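Local coordinates for DNA-entry nuclease inhibitor (Bacillus subtilis subsp. subtilis, PDB 4MQD), which inhibits the DNA-degrading activity of the DNA-entry nuclease NucA and plays a role in the competence of cells for transformation, at the interface of chains A and B. Numbering follows the deposited sequence. Chains: chain A/B, DNA-entry nuclease inhibitor.

The interface of chains A and B. Residues chain A 73-75; chain B 17-19, 34, 95.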
ATOM      1  N   ASN A  73      -0.514  -0.395  -0.326  1.00 29.59           N
ATOM      2  CA  ASN A  73       0.140  -0.395  -1.632  1.00 30.83           C
ATOM      3  C   ASN A  73      -0.792  -0.065  -2.796  1.00 30.69           C
ATOM      4  O   ASN A  73      -0.323   0.231  -3.895  1.00 30.94           O
ATOM      5  CB  ASN A  73       0.823  -1.744  -1.873  1.00 29.94           C
ATOM      6  CG  ASN A  73       2.007  -1.969  -0.951  1.00 32.23           C
ATOM      7  OD1 ASN A  73       3.075  -1.394  -1.146  1.00 32.23           O
ATOM      8  ND2 ASN A  73       1.823  -2.810   0.062  1.00 32.14           N
ATOM      9  N   SER A  74      -2.102  -0.113  -2.559  1.00 30.70           N
ATOM     10  CA  SER A  74      -3.085   0.168  -3.604  1.00 30.58           C
ATOM     11  C   SER A  74      -4.209   1.067  -3.090  1.00 29.77           C
ATOM     12  O   SER A  74      -4.933   0.696  -2.167  1.00 29.40           O
ATOM     13  CB  SER A  74      -3.670  -1.139  -4.139  1.00 31.21           C
ATOM     14  OG  SER A  74      -2.644  -2.031  -4.540  1.00 32.01           O
ATOM     15  N   TYR A  75      -4.343   2.248  -3.692  1.00 29.39           N
ATOM     16  CA  TYR A  75      -5.438   3.170  -3.375  1.00 28.53           C
ATOM     17  C   TYR A  75      -5.585   4.260  -4.434  1.00 27.58           C
ATOM     18  O   TYR A  75      -4.652   4.531  -5.191  1.00 27.21           O
ATOM     19  CB  TYR A  75      -5.229   3.816  -2.001  1.00 28.95           C
ATOM     20  CG  TYR A  75      -3.956   4.624  -1.870  1.00 30.32           C
ATOM     21  CD1 TYR A  75      -2.758   4.019  -1.495  1.00 30.52           C
ATOM     22  CD2 TYR A  75      -3.951   5.999  -2.100  1.00 30.72           C
ATOM     23  CE1 TYR A  75      -1.593   4.754  -1.362  1.00 30.17           C
ATOM     24  CE2 TYR A  75      -2.790   6.743  -1.971  1.00 31.39           C
ATOM     25  CZ  TYR A  75      -1.615   6.116  -1.601  1.00 31.52           C
ATOM     26  OH  TYR A  75      -0.460   6.848  -1.471  1.00 35.30           O
TER
ATOM     27  N   TYR B  17       3.859   4.260  -4.354  1.00 24.11           N
ATOM     28  CA  TYR B  17       3.029   3.287  -3.636  1.00 25.66           C
ATOM     29  C   TYR B  17       3.843   2.161  -2.984  1.00 26.08           C
ATOM     30  O   TYR B  17       3.401   1.011  -2.930  1.00 26.60           O
ATOM     31  CB  TYR B  17       1.950   2.729  -4.571  1.00 25.90           C
ATOM     32  CG  TYR B  17       1.027   3.807  -5.086  1.00 28.18           C
ATOM     33  CD1 TYR B  17       1.349   4.542  -6.225  1.00 28.46           C
ATOM     34  CD2 TYR B  17      -0.154   4.115  -4.419  1.00 29.39           C
ATOM     35  CE1 TYR B  17       0.513   5.541  -6.692  1.00 29.47           C
ATOM     36  CE2 TYR B  17      -0.997   5.115  -4.877  1.00 30.07           C
ATOM     37  CZ  TYR B  17      -0.659   5.823  -6.013  1.00 29.57           C
ATOM     38  OH  TYR B  17      -1.491   6.818  -6.470  1.00 31.39           O
ATOM     39  N   HIS B  18       5.029   2.516  -2.485  1.00 26.87           N
ATOM     40  CA  HIS B  18       5.900   1.601  -1.744  1.00 26.72           C
ATOM     41  C   HIS B  18       6.089   0.246  -2.429  1.00 26.12           C
ATOM     42  O   HIS B  18       6.052  -0.801  -1.773  1.00 26.62           O
ATOM     43  CB  HIS B  18       5.365   1.406  -0.321  1.00 27.10           C
ATOM     44  CG  HIS B  18       5.455   2.634   0.526  1.00 28.78           C
ATOM     45  ND1 HIS B  18       4.364   3.427   0.809  1.00 30.39           N
ATOM     46  CD2 HIS B  18       6.510   3.207   1.150  1.00 29.53           C
ATOM     47  CE1 HIS B  18       4.743   4.436   1.574  1.00 30.48           C
ATOM     48  NE2 HIS B  18       6.040   4.326   1.796  1.00 30.23           N
ATOM     49  N   GLN B  19       6.306   0.269  -3.741  1.00 24.25           N
ATOM     50  CA  GLN B  19       6.460  -0.966  -4.498  1.00 23.77           C
ATOM     51  C   GLN B  19       7.164  -0.794  -5.840  1.00 22.76           C
ATOM     52  O   GLN B  19       7.201   0.299  -6.408  1.00 22.40           O
ATOM     53  CB  GLN B  19       5.089  -1.601  -4.741  1.00 24.40           C
ATOM     54  CG  GLN B  19       4.154  -0.752  -5.591  1.00 24.85           C
ATOM     55  CD  GLN B  19       2.837  -1.439  -5.864  1.00 26.72           C
ATOM     56  OE1 GLN B  19       1.818  -1.117  -5.256  1.00 28.34           O
ATOM     57  NE2 GLN B  19       2.853  -2.400  -6.776  1.00 27.34           N
ATOM     58  N   TRP B  34      -2.273  -7.839  -1.780  1.00 36.03           N
ATOM     59  CA  TRP B  34      -1.462  -7.345  -0.669  1.00 34.84           C
ATOM     60  C   TRP B  34      -2.099  -7.703   0.669  1.00 36.17           C
ATOM     61  O   TRP B  34      -2.718  -6.863   1.323  1.00 36.12           O
ATOM     62  CB  TRP B  34      -1.258  -5.831  -0.770  1.00 33.52           C
ATOM     63  CG  TRP B  34      -0.384  -5.427  -1.910  1.00 31.81           C
ATOM     64  CD1 TRP B  34      -0.777  -4.826  -3.070  1.00 31.59           C
ATOM     65  CD2 TRP B  34       1.034  -5.597  -2.006  1.00 30.79           C
ATOM     66  NE1 TRP B  34       0.310  -4.608  -3.880  1.00 30.46           N
ATOM     67  CE2 TRP B  34       1.435  -5.072  -3.252  1.00 30.80           C
ATOM     68  CE3 TRP B  34       2.007  -6.140  -1.156  1.00 31.26           C
ATOM     69  CZ2 TRP B  34       2.768  -5.073  -3.673  1.00 31.61           C
ATOM     70  CZ3 TRP B  34       3.333  -6.142  -1.576  1.00 31.51           C
ATOM     71  CH2 TRP B  34       3.700  -5.610  -2.824  1.00 31.75           C
ATOM     72  N   ILE B  95       4.614   2.038 -10.121  1.00 28.53           N
ATOM     73  CA  ILE B  95       3.358   2.616 -10.599  1.00 32.51           C
ATOM     74  C   ILE B  95       3.595   3.973 -11.279  1.00 34.53           C
ATOM     75  O   ILE B  95       3.985   4.946 -10.633  1.00 38.76           O
ATOM     76  CB  ILE B  95       2.315   2.739  -9.464  1.00 33.52           C
ATOM     77  CG1 ILE B  95       1.967   1.343  -8.925  1.00 35.26           C
ATOM     78  CG2 ILE B  95       1.054   3.434  -9.969  1.00 34.74           C
ATOM     79  CD1 ILE B  95       1.100   1.326  -7.688  1.00 38.23           C
TER
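A:Asn73 turns with helix-like backbone torsions before A:Ser74 and A:Tyr75 run extended toward strand 77-85, and it meets B:Tyr17 and B:His18, two successive residues in the left-handed helical region that lead into strand 19-24. Both partners are copies of the strand-rich ComJ family protein, and this loop-to-loop patch belongs to an interface without exact two-fold symmetry, which may reflect crystal packing.

The side chain of A:Asn73 lies between the B:Tyr17-B:His18 turn and the indole of B:Trp34. Its amide stacks on one face of the indole, the planes 28° apart, with ND2 toward the rim. Further back, CB lies over the five-membered ring, 3.5 Å from NE1 of B:Trp34, in a CH-pi contact. An alanine in place of B:Trp34 would probably open a gap beneath the A:Asn73 amide and leave that group freer to turn. A:Ser74 reaches the same indole at its pyrrole end, OG lying 3.7 Å from CD1 of B:Trp34.

On the turn side the amide orientations are doubtful. As modelled, A:Asn73 OD1 is 3.0 Å from the backbone O of B:Tyr17 and 3.1 Å from that of B:His18, which sets acceptors against acceptors. Exchanging OD1 and ND2 would probably point an N-H at the B:Tyr17 carbonyl, while any bond to that of B:His18 would be strongly bent. The same doubt applies to B:Gln19, whose OE1 is 2.9 Å from the backbone O of A:Asn73; NE2 in its place could donate there, though by a bent bond.

At the other end, B:Tyr17 presents a ring edge to the face of A:Tyr75, the planes 57° apart. CD2 of B:Tyr17 comes to 3.4 Å from CE1 of A:Tyr75, while its neighbour CE2 sits above the rim. A:Tyr75 turns its CG between backbone N and carbonyl carbon (chi1 60°), which offers a ring face to that edge.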